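PDB 3IP1: scyllo-inosose 3-dehydrogenase from Thermotoga maritima, which catalyses the NAD(+)-dependent oxidation of scyllo-inosose to 3-dehydro-scyllo-inosose, a step that probably belongs to myo-inositol breakdown. Local coordinates for residues A[55-65]-A[99-110]. Numbering follows the deposited sequence.
Sequences PTEIIIKVKAC and FSGVVVEAGPEA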
loop_
_atom_site.group_PDB
_atom_site.type_symbol
_atom_site.label_atom_id
_atom_site.label_comp_id
_atom_site.label_asym_id
_atom_site.label_seq_id
_atom_site.Cartn_x
_atom_site.Cartn_y
_atom_site.Cartn_z
ATOM N N PRO A 55 22.298 25.119 19.122
ATOM C CA PRO A 55 23.435 24.700 18.300
ATOM C C PRO A 55 23.045 24.085 16.936
ATOM O O PRO A 55 23.926 23.834 16.109
ATOM C CB PRO A 55 24.190 23.690 19.192
ATOM C CG PRO A 55 23.305 23.412 20.364
ATOM C CD PRO A 55 22.285 24.495 20.459
ATOM N N THR A 56 21.745 23.879 16.713
ATOM C CA THR A 56 21.217 23.265 15.477
ATOM C C THR A 56 20.738 24.304 14.458
ATOM O O THR A 56 20.310 23.950 13.367
ATOM C CB THR A 56 20.021 22.341 15.789
ATOM O OG1 THR A 56 19.097 23.073 16.599
ATOM C CG2 THR A 56 20.463 21.095 16.558
ATOM N N GLU A 57 20.803 25.582 14.817
ATOM C CA GLU A 57 20.296 26.644 13.960
ATOM C C GLU A 57 21.292 27.118 12.911
ATOM O O GLU A 57 22.509 26.986 13.079
ATOM C CB GLU A 57 19.809 27.829 14.804
ATOM C CG GLU A 57 18.552 27.485 15.610
ATOM C CD GLU A 57 18.101 28.600 16.561
ATOM O OE1 GLU A 57 18.956 29.404 17.010
ATOM O OE2 GLU A 57 16.883 28.668 16.852
ATOM N N ILE A 58 20.747 27.656 11.824
ATOM C CA ILE A 58 21.513 28.335 10.781
ATOM C C ILE A 58 20.846 29.666 10.467
ATOM O O ILE A 58 19.658 29.859 10.727
ATOM C CB ILE A 58 21.577 27.521 9.446
ATOM C CG1 ILE A 58 20.154 27.329 8.862
ATOM C CG2 ILE A 58 22.300 26.179 9.674
ATOM C CD1 ILE A 58 20.067 26.659 7.471
ATOM N N ILE A 59 21.628 30.566 9.891
ATOM C CA ILE A 59 21.147 31.844 9.403
ATOM C C ILE A 59 21.393 31.804 7.913
ATOM O O ILE A 59 22.480 31.432 7.462
ATOM C CB ILE A 59 21.924 33.026 10.059
ATOM C CG1 ILE A 59 21.584 33.113 11.559
ATOM C CG2 ILE A 59 21.594 34.365 9.387
ATOM C CD1 ILE A 59 22.586 33.977 12.359
ATOM N N ILE A 60 20.368 32.188 7.165
ATOM C CA ILE A 60 20.381 32.178 5.721
ATOM C C ILE A 60 20.270 33.609 5.191
ATOM O O ILE A 60 19.441 34.383 5.650
ATOM C CB ILE A 60 19.182 31.358 5.198
ATOM C CG1 ILE A 60 19.254 29.904 5.708
ATOM C CG2 ILE A 60 19.100 31.428 3.666
ATOM C CD1 ILE A 60 17.903 29.133 5.599
ATOM N N LYS A 61 21.107 33.964 4.232
ATOM C CA LYS A 61 20.971 35.228 3.537
ATOM C C LYS A 61 19.959 34.977 2.437
ATOM O O LYS A 61 20.231 34.183 1.526
ATOM C CB LYS A 61 22.329 35.617 2.961
ATOM C CG LYS A 61 22.411 36.894 2.153
ATOM C CD LYS A 61 23.910 37.184 1.896
ATOM C CE LYS A 61 24.145 38.277 0.861
ATOM N NZ LYS A 61 23.303 39.479 1.128
ATOM N N VAL A 62 18.786 35.614 2.535
ATOM C CA VAL A 62 17.691 35.339 1.587
ATOM C C VAL A 62 18.035 35.820 0.180
ATOM O O VAL A 62 18.513 36.940 -0.021
ATOM C CB VAL A 62 16.320 35.952 2.043
ATOM C CG1 VAL A 62 15.183 35.553 1.105
ATOM C CG2 VAL A 62 15.979 35.564 3.486
ATOM N N LYS A 63 17.795 34.967 -0.803
ATOM C CA LYS A 63 17.915 35.388 -2.187
ATOM C C LYS A 63 16.563 35.638 -2.837
ATOM O O LYS A 63 16.409 36.588 -3.598
ATOM C CB LYS A 63 18.691 34.350 -2.980
ATOM C CG LYS A 63 20.177 34.365 -2.718
ATOM C CD LYS A 63 20.891 35.315 -3.674
ATOM C CE LYS A 63 21.346 36.583 -2.956
ATOM N NZ LYS A 63 22.196 37.473 -3.835
ATOM N N ALA A 64 15.579 34.789 -2.554
ATOM C CA ALA A 64 14.267 34.954 -3.166
ATOM C C ALA A 64 13.180 34.496 -2.214
ATOM O O ALA A 64 13.404 33.594 -1.409
ATOM C CB ALA A 64 14.184 34.195 -4.505
ATOM N N CYS A 65 12.006 35.117 -2.311
ATOM C CA CYS A 65 10.851 34.738 -1.494
ATOM C C CYS A 65 9.540 35.015 -2.234
ATOM O O CYS A 65 9.250 36.154 -2.617
ATOM C CB CYS A 65 10.855 35.466 -0.150
ATOM S SG CYS A 65 9.677 34.718 1.025
ATOM N N PHE A 99 10.882 30.371 0.138
ATOM C CA PHE A 99 12.158 31.057 -0.019
ATOM C C PHE A 99 13.365 30.165 -0.246
ATOM O O PHE A 99 13.335 28.965 0.046
ATOM C CB PHE A 99 12.414 31.942 1.201
ATOM C CG PHE A 99 13.028 31.205 2.365
ATOM C CD1 PHE A 99 12.243 30.408 3.187
ATOM C CD2 PHE A 99 14.388 31.323 2.633
ATOM C CE1 PHE A 99 12.805 29.727 4.270
ATOM C CE2 PHE A 99 14.970 30.655 3.704
ATOM C CZ PHE A 99 14.181 29.845 4.531
ATOM N N SER A 100 14.438 30.800 -0.727
ATOM C CA SER A 100 15.761 30.197 -0.824
ATOM C C SER A 100 16.838 31.266 -0.536
ATOM O O SER A 100 16.547 32.477 -0.456
ATOM C CB SER A 100 15.979 29.629 -2.211
ATOM O OG SER A 100 15.883 30.703 -3.138
ATOM N N GLY A 101 18.077 30.817 -0.366
ATOM C CA GLY A 101 19.165 31.716 -0.028
ATOM C C GLY A 101 20.438 30.941 0.230
ATOM O O GLY A 101 20.544 29.774 -0.143
ATOM N N VAL A 102 21.423 31.587 0.839
ATOM C CA VAL A 102 22.688 30.910 1.101
ATOM C C VAL A 102 22.997 30.924 2.599
ATOM O O VAL A 102 22.705 31.908 3.300
ATOM C CB VAL A 102 23.861 31.478 0.230
ATOM C CG1 VAL A 102 23.485 31.471 -1.246
ATOM C CG2 VAL A 102 24.233 32.873 0.647
ATOM N N VAL A 103 23.556 29.826 3.091
ATOM C CA VAL A 103 23.952 29.745 4.490
ATOM C C VAL A 103 25.106 30.716 4.753
ATOM O O VAL A 103 26.116 30.699 4.045
ATOM C CB VAL A 103 24.327 28.295 4.919
ATOM C CG1 VAL A 103 24.625 28.254 6.408
ATOM C CG2 VAL A 103 23.161 27.320 4.593
ATOM N N VAL A 104 24.936 31.577 5.752
ATOM C CA VAL A 104 26.006 32.496 6.140
ATOM C C VAL A 104 26.538 32.203 7.532
ATOM O O VAL A 104 27.566 32.718 7.913
ATOM C CB VAL A 104 25.640 34.019 6.005
ATOM C CG1 VAL A 104 25.381 34.388 4.548
ATOM C CG2 VAL A 104 24.479 34.415 6.936
ATOM N N GLU A 105 25.825 31.389 8.292
ATOM C CA GLU A 105 26.298 30.954 9.571
ATOM C C GLU A 105 25.546 29.682 9.966
ATOM O O GLU A 105 24.362 29.559 9.689
ATOM C CB GLU A 105 26.080 32.055 10.608
ATOM C CG GLU A 105 26.595 31.671 11.978
ATOM C CD GLU A 105 26.775 32.840 12.925
ATOM O OE1 GLU A 105 27.565 32.677 13.892
ATOM O OE2 GLU A 105 26.134 33.898 12.723
ATOM N N ALA A 106 26.249 28.756 10.612
ATOM C CA ALA A 106 25.677 27.500 11.107
ATOM C C ALA A 106 26.228 27.185 12.499
ATOM O O ALA A 106 27.429 27.312 12.737
ATOM C CB ALA A 106 26.004 26.358 10.150
ATOM N N GLY A 107 25.358 26.761 13.411
ATOM C CA GLY A 107 25.790 26.283 14.723
ATOM C C GLY A 107 26.553 24.976 14.622
ATOM O O GLY A 107 26.561 24.349 13.556
ATOM N N PRO A 108 27.213 24.564 15.724
ATOM C CA PRO A 108 28.076 23.385 15.753
ATOM C C PRO A 108 27.365 22.079 15.369
ATOM O O PRO A 108 27.984 21.206 14.761
ATOM C CB PRO A 108 28.584 23.344 17.217
ATOM C CG PRO A 108 27.653 24.208 17.988
ATOM C CD PRO A 108 27.273 25.298 16.999
ATOM N N GLU A 109 26.073 21.977 15.682
ATOM C CA GLU A 109 25.276 20.776 15.411
ATOM C C GLU A 109 24.264 20.992 14.275
ATOM O O GLU A 109 23.275 20.255 14.186
ATOM C CB GLU A 109 24.503 20.367 16.671
ATOM C CG GLU A 109 25.332 19.884 17.849
ATOM C CD GLU A 109 24.539 19.885 19.169
ATOM O OE1 GLU A 109 23.302 19.679 19.156
ATOM O OE2 GLU A 109 25.146 20.094 20.241
ATOM N N ALA A 110 24.481 22.015 13.444
ATOM C CA ALA A 110 23.540 22.327 12.365
ATOM C C ALA A 110 23.861 21.509 11.116
ATOM O O ALA A 110 24.653 21.921 10.271
ATOM C CB ALA A 110 23.531 23.831 12.059
#
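F99 turns its ring edge to I60, whose CD1 lies near the ring plane, 3.8 Å from F99 CE2; F99 chi1 of 84°, with CG between backbone N and carbonyl carbon, swings the ring to that methyl. C65 shares this sheet face, its SG touching F99 CB. Shortening I60 to an alanine is likely to cost the ring edge this CD1 contact and open a gap toward V125 and V167 on the flanking strands. S100 O takes two donors, K63 N at 2.8 Å and A64 N at 3.3 Å, the latter well above the carbonyl plane: a classic bulge. G101 follows, where a side chain would collide with K61 O and I60 CG2. These antiparallel strands belong to the GroES-like domain of zinc-containing alcohol dehydrogenases; the second begins at E98, which with H97 binds the first zinc, a site held by cadmium here. V102 then exchanges two backbone bonds with K61. A second classic bulge sets V104 and E105 against I59: V104 N bonds I59 O at 3.0 Å, E105 N only weakly. V104 CG2 meets I59 CG2. Beyond A106, G107 N bonds E57 O (N-H...O angle 169°). The type I turn G107-A110 closes over P55: E109 N bonds P55 O, and A110 CB rests on I58 CG2 at 3.6 Å.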